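Local coordinates for transcobalamin-1 (Homo sapiens, PDB 4KKI), which carries vitamin B12, holding it with femtomolar affinity and shielding it from stomach acid, at residues T400-L405 and L426-S431; V336-R341 and S360-A365; G374-E379 and I386-G391; S356-V361 and G416-R421. One frame throughout, in Å; residues are numbered along the deposited sequence.

Interaction 1: residues T400-L405 and L426-S431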
loop_
_atom_site.group_PDB
_atom_site.type_symbol
_atom_site.label_atom_id
_atom_site.label_comp_id
_atom_site.label_asym_id
_atom_site.label_seq_id
_atom_site.Cartn_x
_atom_site.Cartn_y
_atom_site.Cartn_z
ATOM N N THR A 400 -0.416 3.824 18.398
ATOM C CA THR A 400 -0.059 2.530 18.963
ATOM C C THR A 400 -0.629 1.396 18.123
ATOM O O THR A 400 -1.679 1.547 17.500
ATOM C CB THR A 400 -0.596 2.380 20.394
ATOM O OG1 THR A 400 -2.029 2.417 20.372
ATOM C CG2 THR A 400 -0.078 3.497 21.283
ATOM N N TYR A 401 0.059 0.256 18.115
ATOM C CA TYR A 401 -0.413 -0.907 17.370
ATOM C C TYR A 401 0.261 -2.194 17.831
ATOM O O TYR A 401 1.250 -2.164 18.562
ATOM C CB TYR A 401 -0.178 -0.717 15.872
ATOM C CG TYR A 401 1.262 -0.888 15.442
ATOM C CD1 TYR A 401 2.220 0.071 15.749
ATOM C CD2 TYR A 401 1.663 -2.005 14.717
ATOM C CE1 TYR A 401 3.537 -0.081 15.353
ATOM C CE2 TYR A 401 2.976 -2.165 14.316
ATOM C CZ TYR A 401 3.909 -1.199 14.637
ATOM O OH TYR A 401 5.217 -1.354 14.240
ATOM N N TRP A 402 -0.285 -3.324 17.396
ATOM C CA TRP A 402 0.316 -4.621 17.678
ATOM C C TRP A 402 1.247 -5.022 16.538
ATOM O O TRP A 402 0.842 -5.059 15.376
ATOM C CB TRP A 402 -0.760 -5.687 17.898
ATOM C CG TRP A 402 -1.569 -5.476 19.145
ATOM C CD1 TRP A 402 -2.820 -4.936 19.231
ATOM C CD2 TRP A 402 -1.181 -5.799 20.486
ATOM N NE1 TRP A 402 -3.235 -4.902 20.539
ATOM C CE2 TRP A 402 -2.244 -5.428 21.333
ATOM C CE3 TRP A 402 -0.034 -6.366 21.055
ATOM C CZ2 TRP A 402 -2.201 -5.604 22.714
ATOM C CZ3 TRP A 402 0.009 -6.540 22.429
ATOM C CH2 TRP A 402 -1.067 -6.160 23.243
ATOM N N GLU A 403 2.496 -5.314 16.882
ATOM C CA GLU A 403 3.513 -5.651 15.892
ATOM C C GLU A 403 3.831 -7.142 15.924
ATOM O O GLU A 403 3.963 -7.736 16.994
ATOM C CB GLU A 403 4.780 -4.835 16.146
ATOM C CG GLU A 403 5.878 -5.027 15.117
ATOM C CD GLU A 403 7.159 -4.309 15.499
ATOM O OE1 GLU A 403 8.011 -4.095 14.613
ATOM O OE2 GLU A 403 7.314 -3.961 16.690
ATOM N N LEU A 404 3.949 -7.744 14.745
ATOM C CA LEU A 404 4.258 -9.165 14.643
ATOM C C LEU A 404 5.746 -9.365 14.380
ATOM O O LEU A 404 6.308 -8.761 13.465
ATOM C CB LEU A 404 3.435 -9.809 13.528
ATOM C CG LEU A 404 1.935 -9.507 13.530
ATOM C CD1 LEU A 404 1.250 -10.268 12.410
ATOM C CD2 LEU A 404 1.299 -9.834 14.880
ATOM N N LEU A 405 6.387 -10.206 15.189
ATOM C CA LEU A 405 7.825 -10.424 15.061
ATOM C C LEU A 405 8.217 -11.895 15.127
ATOM O O LEU A 405 7.521 -12.715 15.725
ATOM C CB LEU A 405 8.598 -9.646 16.133
ATOM C CG LEU A 405 8.426 -8.127 16.187
ATOM C CD1 LEU A 405 7.331 -7.761 17.174
ATOM C CD2 LEU A 405 9.732 -7.435 16.543
ATOM N N LEU A 426 8.186 -16.511 17.959
ATOM C CA LEU A 426 7.086 -15.667 17.506
ATOM C C LEU A 426 6.649 -14.709 18.604
ATOM O O LEU A 426 6.545 -15.090 19.769
ATOM C CB LEU A 426 5.902 -16.527 17.075
ATOM C CG LEU A 426 6.219 -17.588 16.026
ATOM C CD1 LEU A 426 4.965 -18.366 15.679
ATOM C CD2 LEU A 426 6.823 -16.947 14.787
ATOM N N GLU A 427 6.381 -13.464 18.230
ATOM C CA GLU A 427 6.015 -12.458 19.214
ATOM C C GLU A 427 5.025 -11.446 18.660
ATOM O O GLU A 427 5.168 -10.973 17.533
ATOM C CB GLU A 427 7.265 -11.739 19.720
ATOM C CG GLU A 427 6.994 -10.640 20.731
ATOM C CD GLU A 427 8.261 -9.945 21.183
ATOM O OE1 GLU A 427 9.359 -10.468 20.895
ATOM O OE2 GLU A 427 8.163 -8.877 21.820
ATOM N N VAL A 428 4.012 -11.126 19.456
ATOM C CA VAL A 428 3.127 -10.014 19.151
ATOM C C VAL A 428 3.387 -8.911 20.171
ATOM O O VAL A 428 3.172 -9.100 21.367
ATOM C CB VAL A 428 1.651 -10.424 19.189
ATOM C CG1 VAL A 428 0.788 -9.295 18.653
ATOM C CG2 VAL A 428 1.436 -11.690 18.375
ATOM N N ARG A 429 3.852 -7.762 19.689
ATOM C CA ARG A 429 4.368 -6.712 20.559
ATOM C C ARG A 429 3.558 -5.416 20.492
ATOM O O ARG A 429 3.241 -4.922 19.411
ATOM C CB ARG A 429 5.832 -6.432 20.203
ATOM C CG ARG A 429 6.480 -5.285 20.964
ATOM C CD ARG A 429 7.918 -5.077 20.505
ATOM N NE ARG A 429 8.705 -6.306 20.602
ATOM C CZ ARG A 429 9.964 -6.428 20.191
ATOM N NH1 ARG A 429 10.592 -5.395 19.649
ATOM N NH2 ARG A 429 10.596 -7.587 20.320
ATOM N N TRP A 430 3.230 -4.873 21.660
ATOM C CA TRP A 430 2.571 -3.576 21.752
ATOM C C TRP A 430 3.579 -2.472 21.432
ATOM O O TRP A 430 4.555 -2.294 22.157
ATOM C CB TRP A 430 1.998 -3.392 23.157
ATOM C CG TRP A 430 1.283 -2.100 23.367
ATOM C CD1 TRP A 430 1.712 -1.039 24.109
ATOM C CD2 TRP A 430 0.008 -1.729 22.832
ATOM N NE1 TRP A 430 0.781 -0.030 24.071
ATOM C CE2 TRP A 430 -0.274 -0.428 23.293
ATOM C CE3 TRP A 430 -0.924 -2.372 22.010
ATOM C CZ2 TRP A 430 -1.449 0.244 22.960
ATOM C CZ3 TRP A 430 -2.090 -1.703 21.680
ATOM C CH2 TRP A 430 -2.341 -0.407 22.153
ATOM N N SER A 431 3.347 -1.737 20.347
ATOM C CA SER A 431 4.350 -0.797 19.849
ATOM C C SER A 431 3.793 0.574 19.466
ATOM O O SER A 431 2.585 0.748 19.311
ATOM C CB SER A 431 5.085 -1.403 18.651
ATOM O OG SER A 431 5.574 -2.697 18.954
#
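In the mixed sheet of the C-terminal beta domain, strands 400-405 and 426-431 run antiparallel and bring Trp402 and Trp430 together at a non-hydrogen-bonded pair. The indoles make a T-shaped (edge-to-face) pair with planes at 64°. The edge of Trp430 meets one face of Trp402, with Trp430 CE3 3.4 Å from Trp402 CE2. Leu404 CD2 and Val428 CG1, side by side at 3.8 Å, continue this apolar face. On the other face, Ser431 OG donates to Glu403 OE2 at 3.1 Å, meeting it on the anti side. Next to this pair, Arg429 grips Glu427 side-on, NE to OE2 at 2.9 Å and NH2 to OE1 at 3.2 Å, while Leu405 CD2 sits over one face of the guanidinium. Glu427 OE2 also bridges to Arg341. Away from strand 426-431, Trp402 O and Leu404 N hydrogen-bond cyanocobalamin. With two arginines around it, Glu427 would probably stay ionised, and NE and NH2 of Arg429 meet its carboxylate in the guanidinium plane.

Interaction 2: residues V336-R341 and S360-A365. With NAG (2-acetamido-2-deoxy-beta-D-glucopyranose), chain H.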
loop_
_atom_site.group_PDB
_atom_site.type_symbol
_atom_site.label_atom_id
_atom_site.label_comp_id
_atom_site.label_asym_id
_atom_site.label_seq_id
_atom_site.Cartn_x
_atom_site.Cartn_y
_atom_site.Cartn_z
ATOM N N VAL A 336 6.772 -23.664 18.475
ATOM C CA VAL A 336 7.364 -22.330 18.488
ATOM C C VAL A 336 7.276 -21.674 19.865
ATOM O O VAL A 336 6.506 -22.103 20.723
ATOM C CB VAL A 336 6.664 -21.397 17.478
ATOM C CG1 VAL A 336 6.934 -21.844 16.049
ATOM C CG2 VAL A 336 5.169 -21.347 17.759
ATOM N N ASN A 337 8.067 -20.626 20.062
ATOM C CA ASN A 337 8.005 -19.831 21.281
ATOM C C ASN A 337 7.133 -18.593 21.073
ATOM O O ASN A 337 7.623 -17.534 20.680
ATOM C CB ASN A 337 9.415 -19.426 21.726
ATOM C CG ASN A 337 9.416 -18.581 22.989
ATOM O OD1 ASN A 337 8.542 -18.720 23.847
ATOM N ND2 ASN A 337 10.399 -17.690 23.102
ATOM N N TYR A 338 5.837 -18.737 21.334
ATOM C CA TYR A 338 4.887 -17.644 21.154
ATOM C C TYR A 338 4.797 -16.752 22.385
ATOM O O TYR A 338 4.497 -17.221 23.484
ATOM C CB TYR A 338 3.502 -18.192 20.815
ATOM C CG TYR A 338 2.435 -17.132 20.657
ATOM C CD1 TYR A 338 2.438 -16.274 19.564
ATOM C CD2 TYR A 338 1.415 -16.998 21.592
ATOM C CE1 TYR A 338 1.462 -15.310 19.409
ATOM C CE2 TYR A 338 0.435 -16.035 21.446
ATOM C CZ TYR A 338 0.462 -15.194 20.351
ATOM O OH TYR A 338 -0.511 -14.235 20.196
ATOM N N SER A 339 5.046 -15.462 22.193
ATOM C CA SER A 339 5.004 -14.517 23.299
ATOM C C SER A 339 4.174 -13.280 22.971
ATOM O O SER A 339 4.118 -12.839 21.823
ATOM C CB SER A 339 6.421 -14.111 23.716
ATOM O OG SER A 339 7.092 -13.439 22.666
ATOM N N VAL A 340 3.522 -12.734 23.992
ATOM C CA VAL A 340 2.789 -11.482 23.860
ATOM C C VAL A 340 3.414 -10.439 24.775
ATOM O O VAL A 340 3.318 -10.541 25.998
ATOM C CB VAL A 340 1.305 -11.647 24.228
ATOM C CG1 VAL A 340 0.606 -10.294 24.232
ATOM C CG2 VAL A 340 0.618 -12.608 23.264
ATOM N N ARG A 341 4.065 -9.443 24.181
ATOM C CA ARG A 341 4.740 -8.406 24.954
ATOM C C ARG A 341 3.968 -7.087 24.974
ATOM O O ARG A 341 3.638 -6.526 23.929
ATOM C CB ARG A 341 6.165 -8.182 24.437
ATOM C CG ARG A 341 6.812 -6.893 24.931
ATOM C CD ARG A 341 8.297 -6.831 24.590
ATOM N NE ARG A 341 9.103 -7.590 25.544
ATOM C CZ ARG A 341 9.640 -8.780 25.294
ATOM N NH1 ARG A 341 9.472 -9.351 24.110
ATOM N NH2 ARG A 341 10.353 -9.394 26.228
ATOM N N SER A 360 -2.812 -19.113 13.306
ATOM C CA SER A 360 -3.154 -20.397 13.905
ATOM C C SER A 360 -2.487 -20.545 15.271
ATOM O O SER A 360 -3.076 -21.091 16.205
ATOM C CB SER A 360 -2.747 -21.548 12.981
ATOM O OG SER A 360 -3.410 -21.454 11.732
ATOM N N VAL A 361 -1.258 -20.049 15.376
ATOM C CA VAL A 361 -0.528 -20.050 16.638
ATOM C C VAL A 361 -1.278 -19.234 17.682
ATOM O O VAL A 361 -1.462 -19.678 18.818
ATOM C CB VAL A 361 0.895 -19.480 16.459
ATOM C CG1 VAL A 361 1.551 -19.227 17.810
ATOM C CG2 VAL A 361 1.741 -20.421 15.613
ATOM N N MET A 362 -1.719 -18.045 17.284
ATOM C CA MET A 362 -2.456 -17.153 18.174
ATOM C C MET A 362 -3.743 -17.802 18.672
ATOM O O MET A 362 -4.094 -17.682 19.845
ATOM C CB MET A 362 -2.775 -15.834 17.465
ATOM C CG MET A 362 -1.548 -15.045 17.032
ATOM S SD MET A 362 -1.965 -13.466 16.266
ATOM C CE MET A 362 -2.872 -12.677 17.596
ATOM N N GLU A 363 -4.437 -18.492 17.773
ATOM C CA GLU A 363 -5.706 -19.130 18.103
ATOM C C GLU A 363 -5.538 -20.303 19.068
ATOM O O GLU A 363 -6.388 -20.530 19.930
ATOM C CB GLU A 363 -6.429 -19.576 16.831
ATOM C CG GLU A 363 -6.910 -18.418 15.970
ATOM C CD GLU A 363 -7.584 -18.877 14.693
ATOM O OE1 GLU A 363 -7.407 -20.054 14.316
ATOM O OE2 GLU A 363 -8.294 -18.061 14.067
ATOM N N LYS A 364 -4.445 -21.046 18.921
ATOM C CA LYS A 364 -4.147 -22.138 19.841
ATOM C C LYS A 364 -3.845 -21.602 21.234
ATOM O O LYS A 364 -4.292 -22.163 22.234
ATOM C CB LYS A 364 -2.975 -22.983 19.336
ATOM C CG LYS A 364 -3.395 -24.221 18.562
ATOM C CD LYS A 364 -4.287 -25.121 19.408
ATOM C CE LYS A 364 -3.565 -25.611 20.656
ATOM N NZ LYS A 364 -4.468 -26.373 21.563
ATOM N N ALA A 365 -3.089 -20.511 21.291
ATOM C CA ALA A 365 -2.757 -19.882 22.561
ATOM C C ALA A 365 -4.010 -19.318 23.226
ATOM O O ALA A 365 -4.140 -19.351 24.450
ATOM C CB ALA A 365 -1.716 -18.792 22.359
HETATM C C1 NAG H . 10.705 -17.461 24.491
HETATM C C2 NAG H . 12.200 -17.602 24.767
HETATM C C3 NAG H . 12.500 -17.383 26.243
HETATM C C4 NAG H . 11.908 -16.059 26.702
HETATM C C5 NAG H . 10.437 -15.951 26.317
HETATM C C6 NAG H . 9.919 -14.559 26.654
HETATM C C7 NAG H . 13.782 -19.007 23.585
HETATM C C8 NAG H . 14.556 -20.287 23.705
HETATM N N2 NAG H . 12.690 -18.900 24.339
HETATM O O3 NAG H . 13.894 -17.372 26.449
HETATM O O4 NAG H . 12.033 -15.944 28.102
HETATM O O5 NAG H . 10.241 -16.202 24.939
HETATM O O6 NAG H . 8.597 -14.428 26.185
HETATM O O7 NAG H . 14.161 -18.117 22.823
HETATM O O HOH W 1 -3.020 -15.252 20.884
#
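Tyr338 OH donates to a water at 2.8 Å, and the same water donates to Met362 O at 2.9 Å, a polar bridge between a strand and the helix lying across it. The arrangement is that of a helix packed on a beta sheet, consistent with a beta-grasp (ubiquitin-like) fold. Segments 336-341 and 360-365 cross at 74°, their axes 9.8 Å apart. CG of the tyrosine, anti to the backbone N (chi1 178°), is carried toward the helix, and the ring beyond it meets three helix residues from the same side of its plane. Tyr338 CD1 lies 3.5 Å from Val361 CG1, whereas Tyr338 CE2 is 3.6 Å from Ala365 CB, one turn further along. Near the hydroxyl, Met362 CG stands 3.4 Å from Tyr338 OH. Outside the two segments, Phe373 meets the same ring. An alanine at Tyr338 would probably open a gap between Val361 CG1, Met362 CG and Ala365 CB and leave the bridging water without its phenolic donor. The neighbouring Asn337 points away from the helix, and there its ND2 is joined to C1 of an N-acetylglucosamine at 1.4 Å. The same sugar also touches the residue after the tyrosine, its O6 lying 3.3 Å from Ser339 CB.

Interaction 3: residues G374-E379 and I386-G391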
loop_
_atom_site.group_PDB
_atom_site.type_symbol
_atom_site.label_atom_id
_atom_site.label_comp_id
_atom_site.label_asym_id
_atom_site.label_seq_id
_atom_site.Cartn_x
_atom_site.Cartn_y
_atom_site.Cartn_z
ATOM N N GLY A 374 -6.143 -14.170 24.667
ATOM C CA GLY A 374 -7.361 -13.817 23.959
ATOM C C GLY A 374 -7.157 -12.552 23.149
ATOM O O GLY A 374 -6.661 -11.549 23.664
ATOM N N PHE A 375 -7.538 -12.591 21.878
ATOM C CA PHE A 375 -7.313 -11.448 21.002
ATOM C C PHE A 375 -8.532 -11.093 20.162
ATOM O O PHE A 375 -9.462 -11.887 20.016
ATOM C CB PHE A 375 -6.100 -11.690 20.095
ATOM C CG PHE A 375 -6.321 -12.745 19.046
ATOM C CD1 PHE A 375 -6.158 -14.088 19.348
ATOM C CD2 PHE A 375 -6.677 -12.393 17.753
ATOM C CE1 PHE A 375 -6.357 -15.061 18.383
ATOM C CE2 PHE A 375 -6.877 -13.360 16.784
ATOM C CZ PHE A 375 -6.717 -14.696 17.099
ATOM N N THR A 376 -8.511 -9.884 19.612
ATOM C CA THR A 376 -9.558 -9.423 18.716
ATOM C C THR A 376 -8.957 -9.080 17.359
ATOM O O THR A 376 -8.013 -8.295 17.264
ATOM C CB THR A 376 -10.279 -8.181 19.272
ATOM O OG1 THR A 376 -10.852 -8.488 20.550
ATOM C CG2 THR A 376 -11.376 -7.729 18.322
ATOM N N MET A 377 -9.503 -9.682 16.309
ATOM C CA MET A 377 -9.054 -9.395 14.957
ATOM C C MET A 377 -10.198 -8.887 14.095
ATOM O O MET A 377 -11.357 -9.243 14.304
ATOM C CB MET A 377 -8.446 -10.641 14.317
ATOM C CG MET A 377 -9.369 -11.842 14.318
ATOM S SD MET A 377 -9.012 -12.958 12.954
ATOM C CE MET A 377 -9.607 -11.978 11.575
ATOM N N GLU A 378 -9.863 -8.052 13.120
ATOM C CA GLU A 378 -10.842 -7.574 12.158
ATOM C C GLU A 378 -10.419 -7.970 10.749
ATOM O O GLU A 378 -9.229 -8.012 10.435
ATOM C CB GLU A 378 -11.007 -6.057 12.262
ATOM C CG GLU A 378 -11.508 -5.580 13.619
ATOM C CD GLU A 378 -11.722 -4.079 13.667
ATOM O OE1 GLU A 378 -11.829 -3.459 12.589
ATOM O OE2 GLU A 378 -11.779 -3.519 14.783
ATOM N N GLU A 379 -11.396 -8.269 9.902
ATOM C CA GLU A 379 -11.108 -8.640 8.525
ATOM C C GLU A 379 -10.868 -7.395 7.679
ATOM O O GLU A 379 -11.736 -6.528 7.571
ATOM C CB GLU A 379 -12.253 -9.467 7.941
ATOM C CG GLU A 379 -11.864 -10.278 6.718
ATOM C CD GLU A 379 -10.871 -11.378 7.043
ATOM O OE1 GLU A 379 -11.041 -12.046 8.086
ATOM O OE2 GLU A 379 -9.918 -11.570 6.260
ATOM N N ILE A 386 -4.746 -7.736 13.455
ATOM C CA ILE A 386 -4.842 -7.811 14.910
ATOM C C ILE A 386 -5.046 -6.429 15.523
ATOM O O ILE A 386 -4.153 -5.580 15.481
ATOM C CB ILE A 386 -3.590 -8.461 15.534
ATOM C CG1 ILE A 386 -3.283 -9.797 14.854
ATOM C CG2 ILE A 386 -3.776 -8.643 17.036
ATOM C CD1 ILE A 386 -4.445 -10.769 14.858
ATOM N N THR A 387 -6.226 -6.211 16.092
ATOM C CA THR A 387 -6.573 -4.916 16.667
ATOM C C THR A 387 -6.395 -4.896 18.178
ATOM O O THR A 387 -5.860 -3.936 18.735
ATOM C CB THR A 387 -8.026 -4.519 16.335
ATOM O OG1 THR A 387 -8.926 -5.500 16.865
ATOM C CG2 THR A 387 -8.226 -4.418 14.828
ATOM N N CYS A 388 -6.848 -5.955 18.842
ATOM C CA CYS A 388 -6.812 -5.998 20.298
ATOM C C CYS A 388 -6.289 -7.326 20.828
ATOM O O CYS A 388 -6.545 -8.383 20.252
ATOM C CB CYS A 388 -8.205 -5.745 20.883
ATOM S SG CYS A 388 -9.116 -4.358 20.167
ATOM N N ILE A 389 -5.549 -7.253 21.929
ATOM C CA ILE A 389 -5.182 -8.425 22.714
ATOM C C ILE A 389 -5.386 -8.082 24.185
ATOM O O ILE A 389 -4.989 -7.003 24.628
ATOM C CB ILE A 389 -3.719 -8.843 22.476
ATOM C CG1 ILE A 389 -3.501 -9.218 21.011
ATOM C CG2 ILE A 389 -3.340 -10.011 23.375
ATOM C CD1 ILE A 389 -2.119 -9.734 20.714
ATOM N N GLN A 390 -6.024 -8.986 24.927
ATOM C CA GLN A 390 -6.328 -8.778 26.345
ATOM C C GLN A 390 -7.174 -7.529 26.588
ATOM O O GLN A 390 -7.069 -6.894 27.637
ATOM C CB GLN A 390 -5.046 -8.687 27.181
ATOM C CG GLN A 390 -4.191 -9.938 27.188
ATOM C CD GLN A 390 -2.957 -9.787 28.058
ATOM O OE1 GLN A 390 -2.811 -8.800 28.779
ATOM N NE2 GLN A 390 -2.061 -10.762 27.991
ATOM N N GLY A 391 -8.005 -7.175 25.613
ATOM C CA GLY A 391 -8.828 -5.983 25.719
ATOM C C GLY A 391 -8.061 -4.710 25.412
ATOM O O GLY A 391 -8.637 -3.622 25.382
HETATM O O HOH W 2 -9.051 -8.794 22.807
HETATM O O HOH W 3 -11.308 -4.365 16.980
#
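Glu378 passes Thr387 at about a right angle in a beta hairpin whose register is broken by a classic bulge. From CB, 4.1 Å from Thr387 CG2, the glutamate chain runs out over that methyl. CG stands beside the backbone N (chi1 -61°), which brings it to 3.7 Å from Thr387 CG2. CD keeps similarly close to the methyl, as does OE2, while OE1 forms a salt bridge with Arg380. A water lies between OE2 and Thr387 OG1, although its separation from OE2 is short enough to make that bond doubtful. A leucine in place of Glu378 would probably leave Arg380 without its carboxylate mate. The bulge itself centres on Thr376 O, which accepts from Thr387 N at 3.0 Å and from Cys388 N at 3.1 Å, two consecutive amides gripping one carbonyl. Past it Thr376 N bonds to Cys388 O, and further on Gln390 N reaches Gly374 O at 2.9 Å in a nearly straight bond. Cys388 is tied by a disulfide to Cys393, and Ile386 O accepts a hydrogen bond from cyanocobalamin. On the face with Phe375 and Met377, Ile386 CD1 fits between the two, 4.0 Å from Phe375 CD2 and 4.0 Å from Met377 CB.

Interaction 4: residues S356-V361 and G416-R421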
loop_
_atom_site.group_PDB
_atom_site.type_symbol
_atom_site.label_atom_id
_atom_site.label_comp_id
_atom_site.label_asym_id
_atom_site.label_seq_id
_atom_site.Cartn_x
_atom_site.Cartn_y
_atom_site.Cartn_z
ATOM N N SER A 356 1.231 -24.286 9.195
ATOM C CA SER A 356 0.254 -23.423 9.835
ATOM C C SER A 356 0.724 -21.982 9.747
ATOM O O SER A 356 1.911 -21.720 9.613
ATOM C CB SER A 356 0.067 -23.822 11.295
ATOM O OG SER A 356 -0.849 -24.889 11.424
ATOM N N VAL A 357 -0.207 -21.045 9.819
ATOM C CA VAL A 357 0.169 -19.640 9.780
ATOM C C VAL A 357 0.275 -19.048 11.180
ATOM O O VAL A 357 -0.130 -19.672 12.162
ATOM C CB VAL A 357 -0.807 -18.801 8.927
ATOM C CG1 VAL A 357 -0.765 -19.258 7.476
ATOM C CG2 VAL A 357 -2.222 -18.884 9.484
ATOM N N PHE A 358 0.832 -17.844 11.251
ATOM C CA PHE A 358 1.012 -17.122 12.503
ATOM C C PHE A 358 -0.308 -16.998 13.272
ATOM O O PHE A 358 -0.325 -17.063 14.500
ATOM C CB PHE A 358 1.594 -15.736 12.203
ATOM C CG PHE A 358 2.124 -15.009 13.411
ATOM C CD1 PHE A 358 1.263 -14.382 14.297
ATOM C CD2 PHE A 358 3.487 -14.920 13.637
ATOM C CE1 PHE A 358 1.749 -13.703 15.398
ATOM C CE2 PHE A 358 3.980 -14.239 14.737
ATOM C CZ PHE A 358 3.109 -13.629 15.616
ATOM N N LEU A 359 -1.407 -16.825 12.542
ATOM C CA LEU A 359 -2.725 -16.687 13.158
ATOM C C LEU A 359 -3.158 -17.964 13.879
ATOM O O LEU A 359 -3.797 -17.907 14.930
ATOM C CB LEU A 359 -3.771 -16.301 12.111
ATOM C CG LEU A 359 -5.190 -16.029 12.616
ATOM C CD1 LEU A 359 -5.191 -14.874 13.602
ATOM C CD2 LEU A 359 -6.128 -15.743 11.451
ATOM N N SER A 360 -2.812 -19.113 13.306
ATOM C CA SER A 360 -3.154 -20.397 13.905
ATOM C C SER A 360 -2.487 -20.545 15.271
ATOM O O SER A 360 -3.076 -21.091 16.205
ATOM C CB SER A 360 -2.747 -21.548 12.981
ATOM O OG SER A 360 -3.410 -21.454 11.732
ATOM N N VAL A 361 -1.258 -20.049 15.376
ATOM C CA VAL A 361 -0.528 -20.050 16.638
ATOM C C VAL A 361 -1.278 -19.234 17.682
ATOM O O VAL A 361 -1.462 -19.678 18.818
ATOM C CB VAL A 361 0.895 -19.480 16.459
ATOM C CG1 VAL A 361 1.551 -19.227 17.810
ATOM C CG2 VAL A 361 1.741 -20.421 15.613
ATOM N N GLY A 416 -2.325 -14.013 9.165
ATOM C CA GLY A 416 -3.057 -14.972 8.358
ATOM C C GLY A 416 -2.262 -15.588 7.221
ATOM O O GLY A 416 -2.716 -16.544 6.593
ATOM N N SER A 417 -1.072 -15.057 6.954
ATOM C CA SER A 417 -0.292 -15.514 5.803
ATOM C C SER A 417 1.107 -16.025 6.148
ATOM O O SER A 417 1.667 -16.843 5.419
ATOM C CB SER A 417 -0.201 -14.407 4.751
ATOM O OG SER A 417 -1.489 -14.051 4.278
ATOM N N TYR A 418 1.673 -15.548 7.252
ATOM C CA TYR A 418 3.036 -15.920 7.611
ATOM C C TYR A 418 3.142 -17.376 8.060
ATOM O O TYR A 418 2.662 -17.741 9.133
ATOM C CB TYR A 418 3.593 -14.995 8.694
ATOM C CG TYR A 418 5.043 -15.270 9.025
ATOM C CD1 TYR A 418 6.064 -14.737 8.248
ATOM C CD2 TYR A 418 5.392 -16.068 10.108
ATOM C CE1 TYR A 418 7.393 -14.988 8.541
ATOM C CE2 TYR A 418 6.718 -16.325 10.409
ATOM C CZ TYR A 418 7.713 -15.780 9.622
ATOM O OH TYR A 418 9.033 -16.030 9.917
ATOM N N VAL A 419 3.776 -18.203 7.235
ATOM C CA VAL A 419 3.974 -19.611 7.560
ATOM C C VAL A 419 5.114 -19.769 8.563
ATOM O O VAL A 419 6.250 -19.385 8.290
ATOM C CB VAL A 419 4.274 -20.444 6.300
ATOM C CG1 VAL A 419 4.506 -21.900 6.671
ATOM C CG2 VAL A 419 3.134 -20.317 5.302
ATOM N N VAL A 420 4.801 -20.335 9.723
ATOM C CA VAL A 420 5.768 -20.433 10.810
ATOM C C VAL A 420 6.647 -21.677 10.690
ATOM O O VAL A 420 6.245 -22.681 10.103
ATOM C CB VAL A 420 5.067 -20.418 12.182
ATOM C CG1 VAL A 420 4.169 -19.197 12.291
ATOM C CG2 VAL A 420 4.255 -21.686 12.378
ATOM N N ARG A 421 7.853 -21.598 11.245
ATOM C CA ARG A 421 8.794 -22.711 11.190
ATOM C C ARG A 421 9.193 -23.170 12.588
ATOM O O ARG A 421 8.964 -22.468 13.572
ATOM C CB ARG A 421 10.036 -22.335 10.373
ATOM C CG ARG A 421 9.749 -22.026 8.903
ATOM C CD ARG A 421 11.032 -21.936 8.084
ATOM N NE ARG A 421 11.924 -20.879 8.557
ATOM C CZ ARG A 421 12.002 -19.667 8.016
ATOM N NH1 ARG A 421 11.246 -19.352 6.975
ATOM N NH2 ARG A 421 12.844 -18.771 8.514
HETATM O O HOH W 4 4.012 -23.782 9.812
#
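Val357 and Val419 face each other in a single backbone bridge, their CA atoms 4.4 Å apart, where the chain entering helix 358-368 meets the loop 416-421. Two hydrogen bonds flank the pair: Val420 N to Ser356 O at 3.2 Å, and Phe358 N to Tyr418 O at 2.8 Å, the latter bent to 134° at the hydrogen. A water donates to both Ser356 O and Val420 O. Val357, at the N-cap position, lays CG1 3.5 Å from Gly416 O. Val420 packs CG1 3.7 Å from Phe358 N, and its CG2 lies 4.3 Å from Val361 CG2. Phe358 and Tyr418 meet CB to CB at 4.1 Å, with Tyr418 CD2 near the plane of the phenylalanine ring at its edge; beyond, Tyr418 OH bonds to Glu424. The loop carbonyl of Tyr418 thus takes up an amide of the helix's first turn, and Phe358 reaches on to Leu404 and Leu411, so the arrangement pins the start of a helix packed on a sheet, in what is probably a beta-grasp-like domain.

The four contacts form one core in the beta domain. Interactions 1 and 2 share a sheet through neighbouring strands, and Glu427 OE2 of the first bridges to Arg341 NH1 of the second at 2.7 Å. Interactions 2 and 4 both use helix 358-368, whose Val361 belongs to each. Phe358 of interaction 4 packs its CE1 3.6 Å from Val428 CG2 of interaction 1. The hairpin of interaction 3 touches both helix and sheet: Met362 CE lies 3.7 Å from Ile386 CD1, and Val428 CG1 3.6 Å from Ile389 CD1. Interactions 1 and 3 reach cyanocobalamin directly, Trp402 O and Ile386 O both meeting its N45. The side chain of Met362 is about 7 Å from cyanocobalamin, nearest atoms.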